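Local coordinates for protein proline iminopeptidase (Streptomyces halstedii, PDB 3WMR) that hydrolyses an amide bond in polyketide substrates and may also release N-terminal proline from peptides, at residues V100-E104 / W127-L131; M130-V134 / D244-E248; R201-I206 / S292-E298. The contacts are given in a common frame with arbitrary orientation. Residue numbers count along the deposited sequence, not the author numbering.

Interaction 1: V100-E104 / W127-L131; sequences VQLFE and WGGML
Two helices of the alpha/beta-hydrolase fold meet here: helix 100-113, by its first turn, and helix 127-137, which follows the strand ending at 125 and the predicted nucleophile S126. The sequence around S126 fits the nucleophile elbow (GxSxG) of this fold. The two short segments cross almost at right angles (-79°), with axes 11.3 Å apart at closest approach, so side chains must bridge the gap; the nearest CA pair, E104 and L131, is 6.9 Å apart. W127 does much of this. Its CA-to-CB bond points toward 100-104, and an unusual chi1 of 140°, with chi2 at -96°, holds the indole edge-on to its neighbours. W127 CZ2 lies 3.9 Å from F103 CB, and CZ3 lies 4.2 Å from V100 CG2. The six-membered ring directs its edge at the F103 face in an offset edge-to-face pair, centroids 5.8 Å apart and planes at 77°, with F103 in the m rotamer. Beyond the contact, W127 NE1 bonds to Q81. After the small G128 and G129, the helix turns to L131, whose amide bonds to W127 O (2.9 Å). L131 starts off sideways, but its t,p rotamer carries the methyls across: CD2 is 4.1 Å from F103 CB. While the E104 carboxylate forms a salt bridge with R138, its aliphatic part packs on leucine, E104 CG lying 3.8 Å from L131 CD1.

Interaction 2: M130-V134 / D244-E248; sequences MLGSV and DWSVE. With P4G (1-ethoxy-2-(2-ethoxyethoxy)ethane), chain E.
The pocket that holds the bound ether P4G, perhaps part of the hydrophobic tunnel for polyketide substrates, is lined here by W245 and S246, and T241 completes it. W245 NE1 donates a weak hydrogen bond to P4G O2 (3.3 Å, 158°), and S246 O approaches P4G C1 at 3.3 Å. The chain is extended at W245 and S246, and bends at V247 (-101/6) within an ST turn in which E248 N donates to S246 OG (3.2 Å); S246 OG in turn donates a very short 2.5 Å bond to E248 OE1. Across from this loop runs helix 127-137, the helix after the predicted nucleophile in the alpha/beta-hydrolase fold. M130 CA and V247 CA are its closest pair with the loop, at 6.6 Å. W245, with chi1 t, reaches over to the helix: CZ3 lies 3.6 Å from M130 CB, and CZ2 lies 3.9 Å from V134 CG2. M130, m then t, places SD 4.9 Å from the six-membered ring centroid, an oblique Met-aromatic contact. V247, chi1 m, packs against one face of the indole, its CG1 3.8 Å from both V134 CG2 and M130 O, while V247 CG2 lies 4.3 Å from S133 CB.

Interaction 3: R201-I206 / S292-E298; sequences RHVCRI and SHVPHLE
The E298 carboxylate lies against the backbone of C204 and R205, where OE2 sits 3.5 Å from C204 CA and accepts a nearly straight hydrogen bond from R205 N (2.9 Å, 176°). It thereby joins the loop carrying H293, the predicted catalytic histidine of the alpha/beta-hydrolase triad, to the loop that follows helix 189-202, in the insertion between strands 143-149 and 258-263. E298 also ties down the loop before its own helix: S292 OG donates to E298 OE2 (2.6 Å), S292 N to E298 OE1 (2.7 Å) and, weakly, V294 N to E298 OE1 (3.3 Å). V294, at the N-cap of helix 295-298, accepts E298 N at its O (3.0 Å). Residues 202-204 pair with 292-294 in register (CA to CA, H202-S292 5.0 Å, V203-H293 4.6 Å, C204-V294 6.1 Å), after which I206 is nearest E298 (6.7 Å). V203 O comes within 3.1 Å of H293 CB, and H293 ND1 bonds to D266. S292 CB, chi1 p, lies 3.3 Å from H202 O; C204 SG touches V294 CG2 at 3.9 Å. R205 NH1 folds back to R201 O (2.9 Å). At the far end I206 CD1 rests 3.4 Å from L297 O.

How the interactions relate
Interactions 1 and 2 are buried, apolar contacts built on neighbouring faces of helix 127-137; their segments overlap at M130 and L131, L131 working mainly in interaction 1 and M130 in interaction 2. They meet directly: W127 CZ3 packs 3.6 Å from W245 CZ3, and V100 CG2 lies 3.8 Å from W245 CZ2, so the two tryptophans and V100 form one apolar body, with W245 and V100 facing the bound ether. Interaction 3, centred about 22 Å from both other centres across the chain's centre, is only partly buried, and polar groups dominate: a carboxylate and backbone amides replace indoles and methyls. The predicted active site links the two sides: S126 directly precedes segment 127-131 and H293 belongs to interaction 3.

Interaction 1: V100-E104 / W127-L131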
ATOM      1  N   VAL A 100       1.360  11.233   8.894  1.00 28.23           N
ATOM      2  CA  VAL A 100       0.396  10.160   8.996  1.00 27.60           C
ATOM      3  C   VAL A 100      -0.991  10.723   9.362  1.00 28.21           C
ATOM      4  O   VAL A 100      -2.001  10.271   8.837  1.00 26.14           O
ATOM      5  CB  VAL A 100       0.843   9.109  10.040  1.00 27.50           C
ATOM      6  CG1 VAL A 100      -0.178   7.981  10.144  1.00 27.27           C
ATOM      7  CG2 VAL A 100       2.230   8.576   9.701  1.00 27.42           C
ATOM      8  N   GLN A 101      -1.042  11.706  10.266  1.00 29.40           N
ATOM      9  CA  GLN A 101      -2.320  12.299  10.679  1.00 31.18           C
ATOM     10  C   GLN A 101      -3.078  12.879   9.492  1.00 30.51           C
ATOM     11  O   GLN A 101      -4.290  12.732   9.385  1.00 30.42           O
ATOM     12  CB  GLN A 101      -2.113  13.399  11.730  1.00 34.12           C
ATOM     13  CG  GLN A 101      -3.431  13.973  12.247  1.00 37.32           C
ATOM     14  CD  GLN A 101      -4.304  12.928  12.938  1.00 40.51           C
ATOM     15  OE1 GLN A 101      -5.493  12.763  12.614  1.00 41.68           O
ATOM     16  NE2 GLN A 101      -3.718  12.221  13.913  1.00 42.92           N
ATOM     17  N   LEU A 102      -2.353  13.538   8.598  1.00 31.02           N
ATOM     18  CA  LEU A 102      -2.939  14.081   7.383  1.00 31.55           C
ATOM     19  C   LEU A 102      -3.723  13.014   6.616  1.00 30.97           C
ATOM     20  O   LEU A 102      -4.881  13.230   6.233  1.00 31.11           O
ATOM     21  CB  LEU A 102      -1.842  14.634   6.482  1.00 32.79           C
ATOM     22  CG  LEU A 102      -2.292  15.282   5.172  1.00 33.40           C
ATOM     23  CD1 LEU A 102      -3.027  16.578   5.476  1.00 34.57           C
ATOM     24  CD2 LEU A 102      -1.094  15.521   4.265  1.00 33.94           C
ATOM     25  N   PHE A 103      -3.082  11.871   6.389  1.00 29.35           N
ATOM     26  CA  PHE A 103      -3.675  10.824   5.570  1.00 28.38           C
ATOM     27  C   PHE A 103      -4.769  10.072   6.294  1.00 28.75           C
ATOM     28  O   PHE A 103      -5.692   9.584   5.643  1.00 29.32           O
ATOM     29  CB  PHE A 103      -2.597   9.872   5.036  1.00 27.45           C
ATOM     30  CG  PHE A 103      -1.693  10.528   4.049  1.00 26.69           C
ATOM     31  CD1 PHE A 103      -2.158  10.842   2.788  1.00 26.34           C
ATOM     32  CD2 PHE A 103      -0.408  10.908   4.399  1.00 26.59           C
ATOM     33  CE1 PHE A 103      -1.352  11.488   1.875  1.00 26.19           C
ATOM     34  CE2 PHE A 103       0.408  11.546   3.481  1.00 27.00           C
ATOM     35  CZ  PHE A 103      -0.069  11.842   2.218  1.00 26.26           C
ATOM     36  N   GLU A 104      -4.675   9.963   7.621  1.00 29.68           N
ATOM     37  CA  GLU A 104      -5.787   9.432   8.431  1.00 30.59           C
ATOM     38  C   GLU A 104      -7.024  10.309   8.298  1.00 29.66           C
ATOM     39  O   GLU A 104      -8.139   9.814   8.181  1.00 27.68           O
ATOM     40  CB  GLU A 104      -5.447   9.418   9.918  1.00 33.44           C
ATOM     41  CG  GLU A 104      -4.410   8.413  10.356  1.00 34.96           C
ATOM     42  CD  GLU A 104      -4.200   8.506  11.856  1.00 37.16           C
ATOM     43  OE1 GLU A 104      -5.151   8.197  12.597  1.00 38.16           O
ATOM     44  OE2 GLU A 104      -3.100   8.895  12.291  1.00 41.01           O
ATOM     45  N   TRP A 127       2.529   0.757   2.496  1.00 19.75           N
ATOM     46  CA  TRP A 127       2.169   1.872   3.389  1.00 19.78           C
ATOM     47  C   TRP A 127       0.682   1.913   3.769  1.00 19.24           C
ATOM     48  O   TRP A 127       0.331   2.192   4.926  1.00 19.13           O
ATOM     49  CB  TRP A 127       2.629   3.227   2.785  1.00 19.84           C
ATOM     50  CG  TRP A 127       1.652   4.355   2.951  1.00 19.93           C
ATOM     51  CD1 TRP A 127       0.741   4.784   2.055  1.00 20.13           C
ATOM     52  CD2 TRP A 127       1.478   5.161   4.121  1.00 20.66           C
ATOM     53  NE1 TRP A 127       0.002   5.813   2.579  1.00 21.33           N
ATOM     54  CE2 TRP A 127       0.456   6.083   3.843  1.00 21.55           C
ATOM     55  CE3 TRP A 127       2.114   5.206   5.363  1.00 21.43           C
ATOM     56  CZ2 TRP A 127       0.028   7.033   4.776  1.00 22.34           C
ATOM     57  CZ3 TRP A 127       1.694   6.157   6.302  1.00 22.26           C
ATOM     58  CH2 TRP A 127       0.661   7.060   5.994  1.00 22.56           C
ATOM     59  N   GLY A 128      -0.189   1.673   2.798  1.00 18.77           N
ATOM     60  CA  GLY A 128      -1.627   1.676   3.002  1.00 18.16           C
ATOM     61  C   GLY A 128      -2.105   0.688   4.053  1.00 18.13           C
ATOM     62  O   GLY A 128      -3.105   0.930   4.729  1.00 17.26           O
ATOM     63  N   GLY A 129      -1.393  -0.425   4.192  1.00 18.12           N
ATOM     64  CA  GLY A 129      -1.679  -1.400   5.227  1.00 18.03           C
ATOM     65  C   GLY A 129      -1.291  -0.863   6.599  1.00 18.25           C
ATOM     66  O   GLY A 129      -1.900  -1.229   7.606  1.00 17.53           O
ATOM     67  N   MET A 130      -0.268  -0.016   6.636  1.00 18.85           N
ATOM     68  CA  MET A 130       0.167   0.619   7.893  1.00 19.75           C
ATOM     69  C   MET A 130      -0.827   1.697   8.318  1.00 19.78           C
ATOM     70  O   MET A 130      -1.202   1.792   9.509  1.00 20.69           O
ATOM     71  CB  MET A 130       1.589   1.200   7.769  1.00 20.19           C
ATOM     72  CG  MET A 130       2.644   0.168   7.391  1.00 20.39           C
ATOM     73  SD  MET A 130       4.320   0.814   7.264  1.00 20.84           S
ATOM     74  CE  MET A 130       4.857   0.752   8.981  1.00 21.35           C
ATOM     75  N   LEU A 131      -1.205   2.539   7.360  1.00 19.80           N
ATOM     76  CA  LEU A 131      -2.290   3.516   7.524  1.00 20.28           C
ATOM     77  C   LEU A 131      -3.586   2.822   7.950  1.00 20.40           C
ATOM     78  O   LEU A 131      -4.229   3.221   8.928  1.00 19.21           O
ATOM     79  CB  LEU A 131      -2.492   4.322   6.219  1.00 21.08           C
ATOM     80  CG  LEU A 131      -3.612   5.381   6.208  1.00 22.07           C
ATOM     81  CD1 LEU A 131      -3.330   6.468   7.232  1.00 22.70           C
ATOM     82  CD2 LEU A 131      -3.799   5.993   4.830  1.00 22.47           C
TER

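Interaction 2: M130-V134 / D244-E248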
ATOM      1  N   MET A 130      -0.268  -0.016   6.636  1.00 18.85           N
ATOM      2  CA  MET A 130       0.167   0.619   7.893  1.00 19.75           C
ATOM      3  C   MET A 130      -0.827   1.697   8.318  1.00 19.78           C
ATOM      4  O   MET A 130      -1.202   1.792   9.509  1.00 20.69           O
ATOM      5  CB  MET A 130       1.589   1.200   7.769  1.00 20.19           C
ATOM      6  CG  MET A 130       2.644   0.168   7.391  1.00 20.39           C
ATOM      7  SD  MET A 130       4.320   0.814   7.264  1.00 20.84           S
ATOM      8  CE  MET A 130       4.857   0.752   8.981  1.00 21.35           C
ATOM      9  N   LEU A 131      -1.205   2.539   7.360  1.00 19.80           N
ATOM     10  CA  LEU A 131      -2.290   3.516   7.524  1.00 20.28           C
ATOM     11  C   LEU A 131      -3.586   2.822   7.950  1.00 20.40           C
ATOM     12  O   LEU A 131      -4.229   3.221   8.928  1.00 19.21           O
ATOM     13  CB  LEU A 131      -2.492   4.322   6.219  1.00 21.08           C
ATOM     14  CG  LEU A 131      -3.612   5.381   6.208  1.00 22.07           C
ATOM     15  CD1 LEU A 131      -3.330   6.468   7.232  1.00 22.70           C
ATOM     16  CD2 LEU A 131      -3.799   5.993   4.830  1.00 22.47           C
ATOM     17  N   GLY A 132      -3.970   1.765   7.224  1.00 19.57           N
ATOM     18  CA  GLY A 132      -5.152   0.978   7.594  1.00 19.86           C
ATOM     19  C   GLY A 132      -5.131   0.486   9.031  1.00 20.67           C
ATOM     20  O   GLY A 132      -6.165   0.497   9.705  1.00 20.23           O
ATOM     21  N   SER A 133      -3.960   0.058   9.509  1.00 21.07           N
ATOM     22  CA  SER A 133      -3.829  -0.455  10.878  1.00 22.29           C
ATOM     23  C   SER A 133      -4.040   0.654  11.903  1.00 22.89           C
ATOM     24  O   SER A 133      -4.692   0.449  12.935  1.00 22.39           O
ATOM     25  CB  SER A 133      -2.447  -1.064  11.100  1.00 22.80           C
ATOM     26  OG  SER A 133      -2.256  -2.186  10.275  1.00 23.06           O
ATOM     27  N   VAL A 134      -3.477   1.826  11.618  1.00 24.10           N
ATOM     28  CA  VAL A 134      -3.639   2.992  12.505  1.00 25.26           C
ATOM     29  C   VAL A 134      -5.122   3.365  12.597  1.00 25.23           C
ATOM     30  O   VAL A 134      -5.679   3.569  13.684  1.00 25.22           O
ATOM     31  CB  VAL A 134      -2.804   4.198  12.005  1.00 25.86           C
ATOM     32  CG1 VAL A 134      -3.075   5.440  12.837  1.00 27.11           C
ATOM     33  CG2 VAL A 134      -1.320   3.864  12.034  1.00 26.22           C
ATOM     34  N   ASP A 244      11.924   5.584  10.770  1.00 31.03           N
ATOM     35  CA  ASP A 244      11.906   4.939  12.087  1.00 32.97           C
ATOM     36  C   ASP A 244      10.497   4.515  12.517  1.00 31.75           C
ATOM     37  O   ASP A 244      10.291   4.044  13.634  1.00 32.99           O
ATOM     38  CB  ASP A 244      12.537   5.888  13.127  1.00 34.83           C
ATOM     39  CG  ASP A 244      14.049   6.045  12.930  1.00 38.08           C
ATOM     40  OD1 ASP A 244      14.757   5.013  12.912  1.00 41.65           O
ATOM     41  OD2 ASP A 244      14.541   7.188  12.783  1.00 40.37           O
ATOM     42  N   TRP A 245       9.522   4.658  11.634  1.00 29.08           N
ATOM     43  CA  TRP A 245       8.131   4.535  12.047  1.00 28.74           C
ATOM     44  C   TRP A 245       7.646   3.082  12.198  1.00 27.72           C
ATOM     45  O   TRP A 245       7.905   2.223  11.346  1.00 24.23           O
ATOM     46  CB  TRP A 245       7.258   5.295  11.062  1.00 29.28           C
ATOM     47  CG  TRP A 245       5.822   5.363  11.442  1.00 30.19           C
ATOM     48  CD1 TRP A 245       5.298   5.827  12.620  1.00 30.99           C
ATOM     49  CD2 TRP A 245       4.714   4.987  10.625  1.00 29.22           C
ATOM     50  NE1 TRP A 245       3.931   5.749  12.588  1.00 30.64           N
ATOM     51  CE2 TRP A 245       3.544   5.232  11.376  1.00 29.93           C
ATOM     52  CE3 TRP A 245       4.596   4.460   9.329  1.00 28.82           C
ATOM     53  CZ2 TRP A 245       2.274   4.977  10.876  1.00 29.13           C
ATOM     54  CZ3 TRP A 245       3.331   4.202   8.830  1.00 28.34           C
ATOM     55  CH2 TRP A 245       2.184   4.455   9.605  1.00 28.79           C
ATOM     56  N   SER A 246       6.920   2.838  13.288  1.00 27.01           N
ATOM     57  CA  SER A 246       6.332   1.531  13.572  1.00 27.61           C
ATOM     58  C   SER A 246       4.873   1.686  13.987  1.00 28.25           C
ATOM     59  O   SER A 246       4.532   2.636  14.704  1.00 29.81           O
ATOM     60  CB  SER A 246       7.099   0.857  14.698  1.00 28.03           C
ATOM     61  OG  SER A 246       6.513  -0.377  15.034  1.00 28.18           O
ATOM     62  N   VAL A 247       4.014   0.761  13.557  1.00 26.93           N
ATOM     63  CA  VAL A 247       2.605   0.737  14.023  1.00 27.08           C
ATOM     64  C   VAL A 247       2.339  -0.325  15.110  1.00 27.71           C
ATOM     65  O   VAL A 247       1.192  -0.503  15.546  1.00 28.78           O
ATOM     66  CB  VAL A 247       1.593   0.567  12.852  1.00 25.71           C
ATOM     67  CG1 VAL A 247       1.747   1.709  11.855  1.00 24.71           C
ATOM     68  CG2 VAL A 247       1.746  -0.783  12.159  1.00 24.91           C
ATOM     69  N   GLU A 248       3.399  -0.982  15.581  1.00 28.17           N
ATOM     70  CA  GLU A 248       3.282  -2.116  16.487  1.00 28.72           C
ATOM     71  C   GLU A 248       2.473  -1.768  17.749  1.00 30.86           C
ATOM     72  O   GLU A 248       1.742  -2.608  18.266  1.00 29.95           O
ATOM     73  CB  GLU A 248       4.664  -2.620  16.891  1.00 29.08           C
ATOM     74  CG  GLU A 248       5.478  -3.257  15.769  1.00 28.87           C
ATOM     75  CD  GLU A 248       6.949  -3.359  16.118  1.00 29.04           C
ATOM     76  OE1 GLU A 248       7.652  -2.331  16.079  1.00 29.93           O
ATOM     77  OE2 GLU A 248       7.412  -4.465  16.448  1.00 30.26           O
TER
HETATM   78  C8  P4G E 402       7.528   9.054  11.927  1.00 48.96           C
HETATM   79  C7  P4G E 402       6.626   9.170  13.136  1.00 50.61           C
HETATM   80  O4  P4G E 402       5.313   9.639  12.783  1.00 53.16           O
HETATM   81  C6  P4G E 402       4.473   9.836  13.934  1.00 52.79           C
HETATM   82  C5  P4G E 402       2.989   9.949  13.566  1.00 52.08           C
HETATM   83  O3  P4G E 402       2.299   8.743  13.903  1.00 52.39           O
HETATM   84  C4  P4G E 402       0.891   8.879  14.104  1.00 52.03           C
HETATM   85  C3  P4G E 402       0.250   7.491  14.216  1.00 51.31           C
HETATM   86  O2  P4G E 402       1.237   6.463  14.432  1.00 49.93           O
HETATM   87  C2  P4G E 402       0.858   5.487  15.410  1.00 49.45           C
HETATM   88  C1  P4G E 402       1.977   4.481  15.589  1.00 48.68           C

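Interaction 3: R201-I206 / S292-E298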
ATOM      1  N   ARG A 201      13.080  -9.295  -8.126  1.00 27.55           N
ATOM      2  CA  ARG A 201      12.914 -10.435  -7.219  1.00 27.18           C
ATOM      3  C   ARG A 201      11.781 -10.243  -6.231  1.00 26.23           C
ATOM      4  O   ARG A 201      11.022 -11.190  -5.940  1.00 24.74           O
ATOM      5  CB  ARG A 201      14.182 -10.699  -6.417  1.00 28.56           C
ATOM      6  CG  ARG A 201      15.368 -11.152  -7.241  1.00 30.73           C
ATOM      7  CD  ARG A 201      16.544 -11.435  -6.324  1.00 31.96           C
ATOM      8  NE  ARG A 201      17.760 -11.805  -7.050  1.00 31.80           N
ATOM      9  CZ  ARG A 201      18.885 -12.190  -6.464  1.00 32.61           C
ATOM     10  NH1 ARG A 201      18.967 -12.257  -5.138  1.00 33.29           N
ATOM     11  NH2 ARG A 201      19.942 -12.491  -7.200  1.00 33.68           N
ATOM     12  N   HIS A 202      11.704  -9.029  -5.676  1.00 24.98           N
ATOM     13  CA  HIS A 202      10.904  -8.768  -4.482  1.00 23.97           C
ATOM     14  C   HIS A 202       9.798  -7.714  -4.626  1.00 23.74           C
ATOM     15  O   HIS A 202       8.991  -7.567  -3.703  1.00 22.68           O
ATOM     16  CB  HIS A 202      11.826  -8.367  -3.320  1.00 23.31           C
ATOM     17  CG  HIS A 202      12.959  -9.315  -3.095  1.00 23.12           C
ATOM     18  ND1 HIS A 202      14.270  -8.979  -3.361  1.00 23.66           N
ATOM     19  CD2 HIS A 202      12.987 -10.586  -2.637  1.00 23.58           C
ATOM     20  CE1 HIS A 202      15.052 -10.006  -3.088  1.00 23.84           C
ATOM     21  NE2 HIS A 202      14.300 -10.994  -2.646  1.00 24.31           N
ATOM     22  N   VAL A 203       9.718  -7.002  -5.753  1.00 23.12           N
ATOM     23  CA  VAL A 203       8.682  -5.961  -5.893  1.00 22.89           C
ATOM     24  C   VAL A 203       7.642  -6.321  -6.955  1.00 24.16           C
ATOM     25  O   VAL A 203       6.434  -6.261  -6.700  1.00 23.81           O
ATOM     26  CB  VAL A 203       9.282  -4.568  -6.161  1.00 22.53           C
ATOM     27  CG1 VAL A 203       8.187  -3.554  -6.424  1.00 22.52           C
ATOM     28  CG2 VAL A 203      10.122  -4.099  -4.967  1.00 22.45           C
ATOM     29  N   CYS A 204       8.118  -6.668  -8.150  1.00 26.06           N
ATOM     30  CA  CYS A 204       7.256  -7.101  -9.240  1.00 28.01           C
ATOM     31  C   CYS A 204       8.039  -8.042 -10.144  1.00 29.91           C
ATOM     32  O   CYS A 204       8.912  -7.610 -10.912  1.00 30.54           O
ATOM     33  CB  CYS A 204       6.753  -5.907 -10.062  1.00 29.08           C
ATOM     34  SG  CYS A 204       5.604  -6.383 -11.391  1.00 32.03           S
ATOM     35  N   ARG A 205       7.725  -9.324 -10.046  1.00 31.33           N
ATOM     36  CA  ARG A 205       8.412 -10.335 -10.832  1.00 33.76           C
ATOM     37  C   ARG A 205       7.968 -10.388 -12.303  1.00 35.09           C
ATOM     38  O   ARG A 205       8.593 -11.075 -13.111  1.00 35.56           O
ATOM     39  CB  ARG A 205       8.259 -11.697 -10.157  1.00 34.03           C
ATOM     40  CG  ARG A 205       8.978 -11.756  -8.822  1.00 33.87           C
ATOM     41  CD  ARG A 205       8.428 -12.823  -7.908  1.00 33.59           C
ATOM     42  NE  ARG A 205       8.976 -14.140  -8.192  1.00 34.87           N
ATOM     43  CZ  ARG A 205      10.178 -14.564  -7.817  1.00 35.66           C
ATOM     44  NH1 ARG A 205      11.022 -13.767  -7.164  1.00 35.22           N
ATOM     45  NH2 ARG A 205      10.559 -15.795  -8.127  1.00 36.87           N
ATOM     46  N   ILE A 206       6.920  -9.653 -12.664  1.00 35.03           N
ATOM     47  CA  ILE A 206       6.518  -9.592 -14.065  1.00 35.53           C
ATOM     48  C   ILE A 206       7.229  -8.440 -14.765  1.00 36.87           C
ATOM     49  O   ILE A 206       7.072  -7.271 -14.371  1.00 35.66           O
ATOM     50  CB  ILE A 206       4.998  -9.433 -14.263  1.00 34.96           C
ATOM     51  CG1 ILE A 206       4.241 -10.526 -13.516  1.00 34.45           C
ATOM     52  CG2 ILE A 206       4.660  -9.504 -15.763  1.00 35.53           C
ATOM     53  CD1 ILE A 206       2.761 -10.242 -13.360  1.00 34.23           C
ATOM     54  N   SER A 292       5.575 -11.704  -5.190  1.00 27.27           N
ATOM     55  CA  SER A 292       6.360 -10.850  -4.309  1.00 26.95           C
ATOM     56  C   SER A 292       5.446  -9.766  -3.746  1.00 26.07           C
ATOM     57  O   SER A 292       4.574 -10.054  -2.924  1.00 25.45           O
ATOM     58  CB  SER A 292       7.576 -10.268  -5.042  1.00 27.44           C
ATOM     59  OG  SER A 292       7.189  -9.465  -6.145  1.00 27.88           O
ATOM     60  N   HIS A 293       5.637  -8.529  -4.182  1.00 25.55           N
ATOM     61  CA  HIS A 293       4.970  -7.386  -3.564  1.00 24.60           C
ATOM     62  C   HIS A 293       3.617  -7.059  -4.178  1.00 24.50           C
ATOM     63  O   HIS A 293       2.823  -6.321  -3.575  1.00 23.27           O
ATOM     64  CB  HIS A 293       5.892  -6.159  -3.650  1.00 24.15           C
ATOM     65  CG  HIS A 293       5.576  -5.092  -2.660  1.00 23.98           C
ATOM     66  ND1 HIS A 293       5.701  -5.280  -1.299  1.00 24.43           N
ATOM     67  CD2 HIS A 293       5.182  -3.811  -2.829  1.00 23.89           C
ATOM     68  CE1 HIS A 293       5.381  -4.165  -0.673  1.00 23.29           C
ATOM     69  NE2 HIS A 293       5.055  -3.262  -1.577  1.00 23.97           N
ATOM     70  N   VAL A 294       3.333  -7.603  -5.364  1.00 25.42           N
ATOM     71  CA  VAL A 294       2.074  -7.310  -6.037  1.00 25.02           C
ATOM     72  C   VAL A 294       1.332  -8.572  -6.481  1.00 25.77           C
ATOM     73  O   VAL A 294       1.105  -8.763  -7.680  1.00 25.73           O
ATOM     74  CB  VAL A 294       2.276  -6.345  -7.228  1.00 25.85           C
ATOM     75  CG1 VAL A 294       2.631  -4.955  -6.724  1.00 25.29           C
ATOM     76  CG2 VAL A 294       3.340  -6.850  -8.198  1.00 26.32           C
ATOM     77  N   PRO A 295       0.919  -9.420  -5.513  1.00 24.91           N
ATOM     78  CA  PRO A 295       0.232 -10.691  -5.799  1.00 25.22           C
ATOM     79  C   PRO A 295      -1.075 -10.571  -6.606  1.00 26.30           C
ATOM     80  O   PRO A 295      -1.459 -11.507  -7.333  1.00 27.97           O
ATOM     81  CB  PRO A 295      -0.030 -11.280  -4.412  1.00 25.14           C
ATOM     82  CG  PRO A 295       0.069 -10.138  -3.452  1.00 24.15           C
ATOM     83  CD  PRO A 295       1.039  -9.169  -4.060  1.00 24.44           C
ATOM     84  N   HIS A 296      -1.746  -9.433  -6.489  1.00 25.46           N
ATOM     85  CA  HIS A 296      -2.924  -9.165  -7.275  1.00 25.97           C
ATOM     86  C   HIS A 296      -2.630  -9.097  -8.793  1.00 27.41           C
ATOM     87  O   HIS A 296      -3.556  -9.129  -9.571  1.00 27.30           O
ATOM     88  CB  HIS A 296      -3.602  -7.875  -6.813  1.00 25.17           C
ATOM     89  CG  HIS A 296      -2.758  -6.655  -6.960  1.00 25.09           C
ATOM     90  ND1 HIS A 296      -1.735  -6.341  -6.081  1.00 24.70           N
ATOM     91  CD2 HIS A 296      -2.799  -5.652  -7.865  1.00 24.65           C
ATOM     92  CE1 HIS A 296      -1.171  -5.209  -6.455  1.00 24.20           C
ATOM     93  NE2 HIS A 296      -1.805  -4.763  -7.528  1.00 25.27           N
ATOM     94  N   LEU A 297      -1.354  -8.943  -9.162  1.00 28.61           N
ATOM     95  CA  LEU A 297      -0.891  -8.921 -10.549  1.00 30.78           C
ATOM     96  C   LEU A 297      -0.156 -10.205 -10.883  1.00 31.68           C
ATOM     97  O   LEU A 297      -0.329 -10.776 -11.959  1.00 34.39           O
ATOM     98  CB  LEU A 297       0.037  -7.719 -10.773  1.00 30.39           C
ATOM     99  CG  LEU A 297      -0.673  -6.367 -10.880  1.00 30.29           C
ATOM    100  CD1 LEU A 297       0.327  -5.229 -10.880  1.00 30.44           C
ATOM    101  CD2 LEU A 297      -1.534  -6.314 -12.137  1.00 32.23           C
ATOM    102  N   GLU A 298       0.667 -10.651  -9.943  1.00 31.25           N
ATOM    103  CA  GLU A 298       1.515 -11.808 -10.117  1.00 31.19           C
ATOM    104  C   GLU A 298       0.746 -13.110 -10.087  1.00 32.65           C
ATOM    105  O   GLU A 298       1.046 -14.019 -10.866  1.00 31.69           O
ATOM    106  CB  GLU A 298       2.624 -11.811  -9.057  1.00 30.21           C
ATOM    107  CG  GLU A 298       3.590 -10.653  -9.250  1.00 29.78           C
ATOM    108  CD  GLU A 298       4.399 -10.334  -8.010  1.00 28.28           C
ATOM    109  OE1 GLU A 298       3.843 -10.436  -6.899  1.00 26.83           O
ATOM    110  OE2 GLU A 298       5.595 -10.019  -8.158  1.00 28.60           O
TER